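Local coordinates for Arf-GAP domain and FG repeat-containing protein 1 (Homo sapiens, PDB 2OLM) that acts as a cofactor for HIV-1 Rev in moving viral RNAs to the cytoplasm and is needed in acrosome biogenesis, this chain being its zinc-bearing Arf-GAP domain, at residues M15-D18 against M19-L22; F46-T49 against S50-G53; V64-I67 against S68-T71. All coordinates share one frame; numbering follows the deposited sequence.

Interaction 1 of 3, residues M15-D18 against M19-L22; sequences MLRD and MTGL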
ATOM      1  N   MET A  15      -8.350   1.744   0.297  1.00 13.20           N
ATOM      2  CA  MET A  15      -9.275   1.497   1.421  1.00 13.45           C
ATOM      3  C   MET A  15      -8.543   0.895   2.625  1.00 13.76           C
ATOM      4  O   MET A  15      -8.770   1.291   3.752  1.00 13.67           O
ATOM      5  CB  MET A  15     -10.406   0.572   0.964  1.00 15.43           C
ATOM      6  CG  MET A  15     -11.346   1.194  -0.018  1.00 13.74           C
ATOM      7  SD  MET A  15     -12.361  -0.003  -0.941  1.00 18.60           S
ATOM      8  CE  MET A  15     -13.766  -0.248   0.166  1.00 23.92           C
ATOM      9  N   LEU A  16      -7.641  -0.021   2.364  1.00 13.55           N
ATOM     10  CA  LEU A  16      -6.817  -0.645   3.394  1.00 13.29           C
ATOM     11  C   LEU A  16      -5.954   0.370   4.135  1.00 11.81           C
ATOM     12  O   LEU A  16      -5.869   0.393   5.377  1.00 13.34           O
ATOM     13  CB  LEU A  16      -5.958  -1.741   2.740  1.00 12.65           C
ATOM     14  CG  LEU A  16      -5.063  -2.537   3.653  1.00 13.88           C
ATOM     15  CD1 LEU A  16      -5.917  -3.298   4.691  1.00 14.77           C
ATOM     16  CD2 LEU A  16      -4.228  -3.504   2.804  1.00 15.98           C
ATOM     17  N   ARG A  17      -5.316   1.256   3.377  1.00 12.70           N
ATOM     18  CA  ARG A  17      -4.445   2.267   3.987  1.00 12.53           C
ATOM     19  C   ARG A  17      -5.206   3.393   4.711  1.00 13.38           C
ATOM     20  O   ARG A  17      -4.668   4.009   5.642  1.00 14.45           O
ATOM     21  CB  ARG A  17      -3.509   2.812   2.924  1.00 12.65           C
ATOM     22  CG  ARG A  17      -2.544   1.771   2.377  1.00 13.27           C
ATOM     23  CD  ARG A  17      -1.544   1.273   3.417  1.00 14.86           C
ATOM     24  NE  ARG A  17      -0.756   0.162   2.897  1.00 14.84           N
ATOM     25  CZ  ARG A  17       0.020  -0.602   3.657  1.00 15.44           C
ATOM     26  NH1 ARG A  17       0.106  -0.355   4.937  1.00 15.05           N
ATOM     27  NH2 ARG A  17       0.698  -1.589   3.143  1.00 15.76           N
ATOM     28  N   ASP A  18      -6.451   3.635   4.311  1.00 14.54           N
ATOM     29  CA  ASP A  18      -7.355   4.446   5.106  1.00 15.43           C
ATOM     30  C   ASP A  18      -7.495   3.811   6.499  1.00 15.75           C
ATOM     31  O   ASP A  18      -7.411   4.500   7.512  1.00 18.15           O
ATOM     32  CB  ASP A  18      -8.703   4.607   4.419  1.00 17.11           C
ATOM     33  CG  ASP A  18      -9.657   5.514   5.189  1.00 26.86           C
ATOM     34  OD1 ASP A  18      -9.556   6.758   5.050  1.00 30.78           O
ATOM     35  OD2 ASP A  18     -10.508   4.963   5.939  1.00 35.49           O
ATOM     36  N   MET A  19      -7.663   2.491   6.548  1.00 13.63           N
ATOM     37  CA  MET A  19      -7.847   1.814   7.820  1.00 13.70           C
ATOM     38  C   MET A  19      -6.569   1.700   8.597  1.00 12.35           C
ATOM     39  O   MET A  19      -6.573   1.882   9.819  1.00 13.43           O
ATOM     40  CB  MET A  19      -8.407   0.408   7.605  1.00 14.05           C
ATOM     41  CG  MET A  19      -9.892   0.406   7.281  1.00 12.53           C
ATOM     42  SD  MET A  19     -10.574  -1.257   7.090  1.00 14.58           S
ATOM     43  CE  MET A  19     -10.063  -1.618   5.403  1.00 15.11           C
ATOM     44  N   THR A  20      -5.443   1.431   7.945  1.00 11.84           N
ATOM     45  CA  THR A  20      -4.212   1.227   8.708  1.00 12.06           C
ATOM     46  C   THR A  20      -3.721   2.494   9.398  1.00 14.97           C
ATOM     47  O   THR A  20      -2.904   2.409  10.326  1.00 15.59           O
ATOM     48  CB  THR A  20      -3.088   0.660   7.882  1.00 13.73           C
ATOM     49  OG1 THR A  20      -2.907   1.518   6.747  1.00 13.89           O
ATOM     50  CG2 THR A  20      -3.387  -0.760   7.411  1.00 14.48           C
ATOM     51  N   GLY A  21      -4.219   3.643   8.950  1.00 15.55           N
ATOM     52  CA  GLY A  21      -3.864   4.922   9.575  1.00 15.01           C
ATOM     53  C   GLY A  21      -4.757   5.340  10.743  1.00 19.52           C
ATOM     54  O   GLY A  21      -4.421   6.297  11.451  1.00 19.97           O
ATOM     55  N   LEU A  22      -5.875   4.642  10.967  1.00 17.18           N
ATOM     56  CA  LEU A  22      -6.755   4.955  12.111  1.00 18.04           C
ATOM     57  C   LEU A  22      -6.016   4.652  13.423  1.00 18.83           C
ATOM     58  O   LEU A  22      -5.298   3.666  13.511  1.00 16.54           O
ATOM     59  CB  LEU A  22      -8.049   4.162  12.032  1.00 17.32           C
ATOM     60  CG  LEU A  22      -8.896   4.460  10.807  1.00 18.82           C
ATOM     61  CD1 LEU A  22     -10.092   3.503  10.638  1.00 19.49           C
ATOM     62  CD2 LEU A  22      -9.372   5.952  10.865  1.00 21.68           C
TER

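Interaction 2 of 3, residues F46-T49 against S50-G53; sequences FVCT and SCSG. With ZN (zinc ion), chain B.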
ATOM      1  N   PHE A  46      -6.037  -5.899  13.272  1.00  9.24           N
ATOM      2  CA  PHE A  46      -4.708  -5.659  12.685  1.00  9.13           C
ATOM      3  C   PHE A  46      -3.680  -6.030  13.701  1.00  8.40           C
ATOM      4  O   PHE A  46      -3.692  -5.500  14.820  1.00  9.31           O
ATOM      5  CB  PHE A  46      -4.574  -4.163  12.268  1.00  9.79           C
ATOM      6  CG  PHE A  46      -5.496  -3.759  11.183  1.00 10.28           C
ATOM      7  CD1 PHE A  46      -5.055  -3.685   9.876  1.00 14.01           C
ATOM      8  CD2 PHE A  46      -6.815  -3.487  11.427  1.00 12.82           C
ATOM      9  CE1 PHE A  46      -5.917  -3.349   8.846  1.00 12.93           C
ATOM     10  CE2 PHE A  46      -7.670  -3.150  10.406  1.00 13.94           C
ATOM     11  CZ  PHE A  46      -7.217  -3.062   9.116  1.00 11.86           C
ATOM     12  N   VAL A  47      -2.780  -6.980  13.360  1.00  8.11           N
ATOM     13  CA  VAL A  47      -1.867  -7.612  14.323  1.00  9.41           C
ATOM     14  C   VAL A  47      -0.430  -7.669  13.764  1.00 10.02           C
ATOM     15  O   VAL A  47      -0.228  -7.594  12.565  1.00 10.34           O
ATOM     16  CB  VAL A  47      -2.320  -9.053  14.710  1.00  8.35           C
ATOM     17  CG1 VAL A  47      -3.613  -8.957  15.501  1.00 10.64           C
ATOM     18  CG2 VAL A  47      -2.579  -9.912  13.447  1.00  9.06           C
ATOM     19  N   CYS A  48       0.525  -7.868  14.646  1.00 10.32           N
ATOM     20  CA  CYS A  48       1.951  -7.936  14.284  1.00 10.00           C
ATOM     21  C   CYS A  48       2.310  -9.388  13.914  1.00 12.74           C
ATOM     22  O   CYS A  48       1.484 -10.316  14.049  1.00 10.62           O
ATOM     23  CB  CYS A  48       2.806  -7.444  15.469  1.00 11.31           C
ATOM     24  SG  CYS A  48       2.993  -8.553  16.863  1.00 11.69           S
ATOM     25  N   THR A  49       3.540  -9.625  13.427  1.00 11.01           N
ATOM     26  CA  THR A  49       3.936 -10.938  13.023  1.00 10.76           C
ATOM     27  C   THR A  49       4.040 -11.942  14.130  1.00 11.21           C
ATOM     28  O   THR A  49       3.631 -13.096  13.991  1.00 11.25           O
ATOM     29  CB  THR A  49       5.266 -10.830  12.231  1.00 12.63           C
ATOM     30  OG1 THR A  49       5.056  -9.922  11.131  1.00 14.60           O
ATOM     31  CG2 THR A  49       5.725 -12.199  11.799  1.00 14.40           C
ATOM     32  N   SER A  50       4.559 -11.519  15.289  1.00 10.61           N
ATOM     33  CA  SER A  50       4.723 -12.398  16.393  1.00 10.48           C
ATOM     34  C   SER A  50       3.357 -12.880  16.923  1.00 10.09           C
ATOM     35  O   SER A  50       3.155 -14.058  17.161  1.00 11.68           O
ATOM     36  CB  SER A  50       5.538 -11.739  17.503  1.00 13.62           C
ATOM     37  OG  SER A  50       5.745 -12.636  18.540  1.00 21.05           O
ATOM     38  N   CYS A  51       2.438 -11.938  17.069  1.00 10.17           N
ATOM     39  CA  CYS A  51       1.114 -12.340  17.514  1.00 10.13           C
ATOM     40  C   CYS A  51       0.432 -13.186  16.476  1.00  8.86           C
ATOM     41  O   CYS A  51      -0.274 -14.138  16.869  1.00  9.49           O
ATOM     42  CB  CYS A  51       0.270 -11.126  17.827  1.00  9.26           C
ATOM     43  SG  CYS A  51       0.769 -10.275  19.380  1.00 10.89           S
ATOM     44  N   SER A  52       0.650 -12.907  15.185  1.00  8.59           N
ATOM     45  CA  SER A  52       0.099 -13.766  14.134  1.00  7.77           C
ATOM     46  C   SER A  52       0.589 -15.208  14.291  1.00 10.01           C
ATOM     47  O   SER A  52      -0.178 -16.169  14.154  1.00  9.14           O
ATOM     48  CB  SER A  52       0.462 -13.242  12.775  1.00  9.25           C
ATOM     49  OG  SER A  52      -0.120 -11.990  12.503  1.00 11.70           O
ATOM     50  N   GLY A  53       1.876 -15.387  14.589  1.00 10.45           N
ATOM     51  CA  GLY A  53       2.375 -16.724  14.833  1.00  9.89           C
ATOM     52  C   GLY A  53       1.658 -17.422  15.984  1.00  9.79           C
ATOM     53  O   GLY A  53       1.331 -18.611  15.906  1.00 11.66           O
TER
HETATM   54 ZN    ZN B 201       1.434  -8.189  18.526  1.00 11.19          ZN

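Interaction 3 of 3, residues V64-I67 against S68-T71; sequences VKSI and SMTT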
ATOM      1  N   VAL A  64      -4.837 -15.321   9.467  1.00  8.49           N
ATOM      2  CA  VAL A  64      -4.073 -14.081   9.288  1.00  8.40           C
ATOM      3  C   VAL A  64      -3.571 -13.965   7.856  1.00 10.83           C
ATOM      4  O   VAL A  64      -3.127 -14.954   7.271  1.00 12.00           O
ATOM      5  CB  VAL A  64      -2.922 -13.978  10.281  1.00  9.86           C
ATOM      6  CG1 VAL A  64      -3.446 -13.926  11.751  1.00  9.90           C
ATOM      7  CG2 VAL A  64      -1.917 -15.141  10.092  1.00 10.71           C
ATOM      8  N   LYS A  65      -3.630 -12.750   7.321  1.00  9.38           N
ATOM      9  CA  LYS A  65      -3.235 -12.451   5.972  1.00  8.40           C
ATOM     10  C   LYS A  65      -2.359 -11.211   5.971  1.00  8.29           C
ATOM     11  O   LYS A  65      -2.596 -10.223   6.683  1.00  9.08           O
ATOM     12  CB  LYS A  65      -4.446 -12.206   5.108  1.00 10.58           C
ATOM     13  CG  LYS A  65      -5.358 -13.423   5.006  1.00 11.70           C
ATOM     14  CD  LYS A  65      -6.428 -13.254   3.922  1.00 15.06           C
ATOM     15  CE  LYS A  65      -7.248 -14.481   3.774  1.00 14.86           C
ATOM     16  NZ  LYS A  65      -8.032 -14.449   2.479  1.00 18.28           N
ATOM     17  N   SER A  66      -1.307 -11.248   5.156  1.00 10.09           N
ATOM     18  CA  SER A  66      -0.312 -10.164   5.090  1.00  9.89           C
ATOM     19  C   SER A  66      -0.933  -8.883   4.563  1.00 10.81           C
ATOM     20  O   SER A  66      -1.589  -8.897   3.550  1.00 11.75           O
ATOM     21  CB  SER A  66       0.797 -10.598   4.168  1.00 11.91           C
ATOM     22  OG  SER A  66       1.621  -9.479   3.826  1.00 12.92           O
ATOM     23  N   ILE A  67      -0.700  -7.787   5.283  1.00 10.36           N
ATOM     24  CA  ILE A  67      -1.193  -6.486   4.821  1.00 12.07           C
ATOM     25  C   ILE A  67      -0.636  -6.102   3.457  1.00 14.57           C
ATOM     26  O   ILE A  67      -1.384  -5.657   2.577  1.00 15.53           O
ATOM     27  CB  ILE A  67      -0.920  -5.389   5.868  1.00 10.57           C
ATOM     28  CG1 ILE A  67      -1.757  -5.656   7.140  1.00 12.17           C
ATOM     29  CG2 ILE A  67      -1.199  -3.990   5.297  1.00 13.32           C
ATOM     30  CD1 ILE A  67      -1.477  -4.742   8.266  1.00 13.55           C
ATOM     31  N   SER A  68       0.650  -6.330   3.281  1.00 14.12           N
ATOM     32  CA  SER A  68       1.333  -5.862   2.051  1.00 16.23           C
ATOM     33  C   SER A  68       1.277  -6.848   0.896  1.00 15.44           C
ATOM     34  O   SER A  68       1.425  -6.435  -0.262  1.00 17.73           O
ATOM     35  CB  SER A  68       2.774  -5.554   2.362  1.00 18.22           C
ATOM     36  OG  SER A  68       3.435  -6.712   2.748  1.00 18.18           O
ATOM     37  N   MET A  69       1.042  -8.139   1.156  1.00 13.36           N
ATOM     38  CA  MET A  69       1.174  -9.112   0.101  1.00 14.63           C
ATOM     39  C   MET A  69      -0.124  -9.781  -0.336  1.00 16.42           C
ATOM     40  O   MET A  69      -0.175 -10.436  -1.376  1.00 21.39           O
ATOM     41  CB  MET A  69       2.221 -10.141   0.537  1.00 16.40           C
ATOM     42  CG  MET A  69       3.526  -9.459   1.203  1.00 20.53           C
ATOM     43  SD  MET A  69       4.972 -10.529   1.461  1.00 20.33           S
ATOM     44  CE  MET A  69       4.754 -10.952  -0.096  1.00 12.39           C
ATOM     45  N   THR A  70      -1.193  -9.626   0.430  1.00 13.78           N
ATOM     46  CA  THR A  70      -2.458 -10.282   0.071  1.00 15.19           C
ATOM     47  C   THR A  70      -3.225  -9.431  -0.925  1.00 16.72           C
ATOM     48  O   THR A  70      -3.246  -8.207  -0.837  1.00 15.94           O
ATOM     49  CB  THR A  70      -3.330 -10.475   1.334  1.00 12.52           C
ATOM     50  OG1 THR A  70      -2.577 -11.174   2.318  1.00 14.11           O
ATOM     51  CG2 THR A  70      -4.617 -11.220   1.051  1.00 15.94           C
ATOM     52  N   THR A  71      -3.899 -10.098  -1.854  1.00 14.27           N
ATOM     53  CA  THR A  71      -4.876  -9.419  -2.684  1.00 16.98           C
ATOM     54  C   THR A  71      -6.214  -9.596  -1.982  1.00 15.69           C
ATOM     55  O   THR A  71      -6.857 -10.650  -2.103  1.00 18.74           O
ATOM     56  CB  THR A  71      -4.909  -9.986  -4.093  1.00 19.09           C
ATOM     57  OG1 THR A  71      -3.595  -9.897  -4.658  1.00 21.39           O
ATOM     58  CG2 THR A  71      -5.877  -9.198  -4.959  1.00 21.15           C
TER
HETATM   59  O   HOH W   1      -7.847 -12.567  -0.084  1.00 21.19           O
HETATM   60  O   HOH W   2      -2.660  -6.010   0.186  1.00 24.72           O

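Interaction 1 of 3, residues M15-D18 against M19-L22
Near the C-terminal end of helix 3-20, the long N-terminal helix of this Arf-GAP domain, M15 and L16 are joined to M19 and T20 through regular i to i+4 backbone bonds. M19 N donates to M15 O at 3.2 Å, and T20 N to L16 O at 2.8 Å. One step further the pattern slackens: G21 N reaches R17 O at 3.4 Å in a weak bond with an N-H...O angle of 136°. M19 folds its chain back along the preceding turn, the bend at its last torsion (chi3 -81°) laying CE 3.6 Å from M15 O and against the CA of L16. The side chains of R17 and T20 cross obliquely, R17 CD passing 3.6 Å from T20 OG1. Both polar ends turn to the second subunit, where E10 forms a salt bridge with R17 and a hydrogen bond with T20, while K14 of that subunit pairs with D18. Further on, L22 brings CG to 3.6 Å from D18 O. Within the chain, M15 and M19 pack on helix 74-82, L16 on I67 and F72, and M19 and T20 on F46 of strand 45-47.

Interaction 2 of 3, residues F46-T49 against S50-G53
C48 and C51 turn their sulfurs to one zinc ion at the C4-type zinc finger of the Arf-GAP domain, where strand 45-47 gives way to helix 49-55. C48, at the N-cap, and C51, in the first turn of the helix, both point at the metal, C48 SG binding it at 2.3 Å and C51 SG at 2.4 Å; C28 and C31 complete the site. With chi1 at 75°, the C48 sulfur lies between its own backbone N and carbonyl carbon, and from there it accepts the C51 amide in a nearly straight bond (N-H...S 169°, C51 N to C48 SG 3.4 Å). That bond probably eases the negative charge gathered on the sulfur, and it ties the metal ligand to the start of the helix. The C48 carbonyl is gripped twice by S52, whose hydroxyl and amide approach from opposite faces of the carbonyl plane. S52 N bonds to C48 O at 2.9 Å, the normal helical link, which G53 N repeats to T49 O. T49 OG1 hydrogen-bonds to T37 OG1, just ahead of strand 38-40. V47 lies beside S52, with V47 CG2 3.4 Å from S52 OG. S52 OG donates to C48 O at 2.8 Å, standing 38° out of the carbonyl plane.

Interaction 3 of 3, residues V64-I67 against S68-T71
S66 and T70 hold a turn closed by an i to i+4 backbone bond at the end of strand 64-66, where the chain of the Arf-GAP domain leaves its small antiparallel sheet. Two kinds of hydrogen bond meet on S66. Its carbonyl oxygen accepts twice from T70: OG1 donates at 2.8 Å to S66 O, in the carbonyl plane and on a lone pair, whereas T70 N comes to the same oxygen from above the plane at 3.2 Å. Its hydroxyl acts as the acceptor for the amides that follow, making an ST motif: with OG anti to the backbone N (chi1 167°), S66 OG takes M69 N at 3.0 Å and, weakly, S68 N. Van der Waals contact is slighter. The K65 and T70 side chains cross at about a right angle, with K65 CB 3.5 Å from T70 OG1 and an apolar touch of 4.0 Å between K65 CD and T70 CG2, while M69 CG rests 3.2 Å from S66 OG. Water adds one bridge, accepting from K65 NZ and donating to T71 O. The K65 ammonium also forms a salt bridge with E76 of helix 74-82. On the sheet side K65 and I67 bond through their backbones to V39 and T37, and the I67 side chain packs on R17 of helix 3-20.

All three contacts are local and follow one another in series along the chain, none nesting in or crossing another. Interaction 1 lies at the C-terminal end of the N-terminal helix 3-20. Interaction 2 turns strand 45-47 into helix 49-55 at the zinc site, and interaction 3 turns the chain out of strand 64-66 toward helix 74-82. The strands of interactions 2 and 3 are the outer ones of the three-stranded sheet, either side of 38-40. Both contacts reach helix 3-20, F46 through its ring and I67 through its carbonyl oxygen: L16 CD1 lies 4.2 Å from F46 CE1, and L16 CD2 3.6 Å from I67 O. F46 CD1 and I67 CD1, 4.1 Å apart, join interactions 2 and 3 directly.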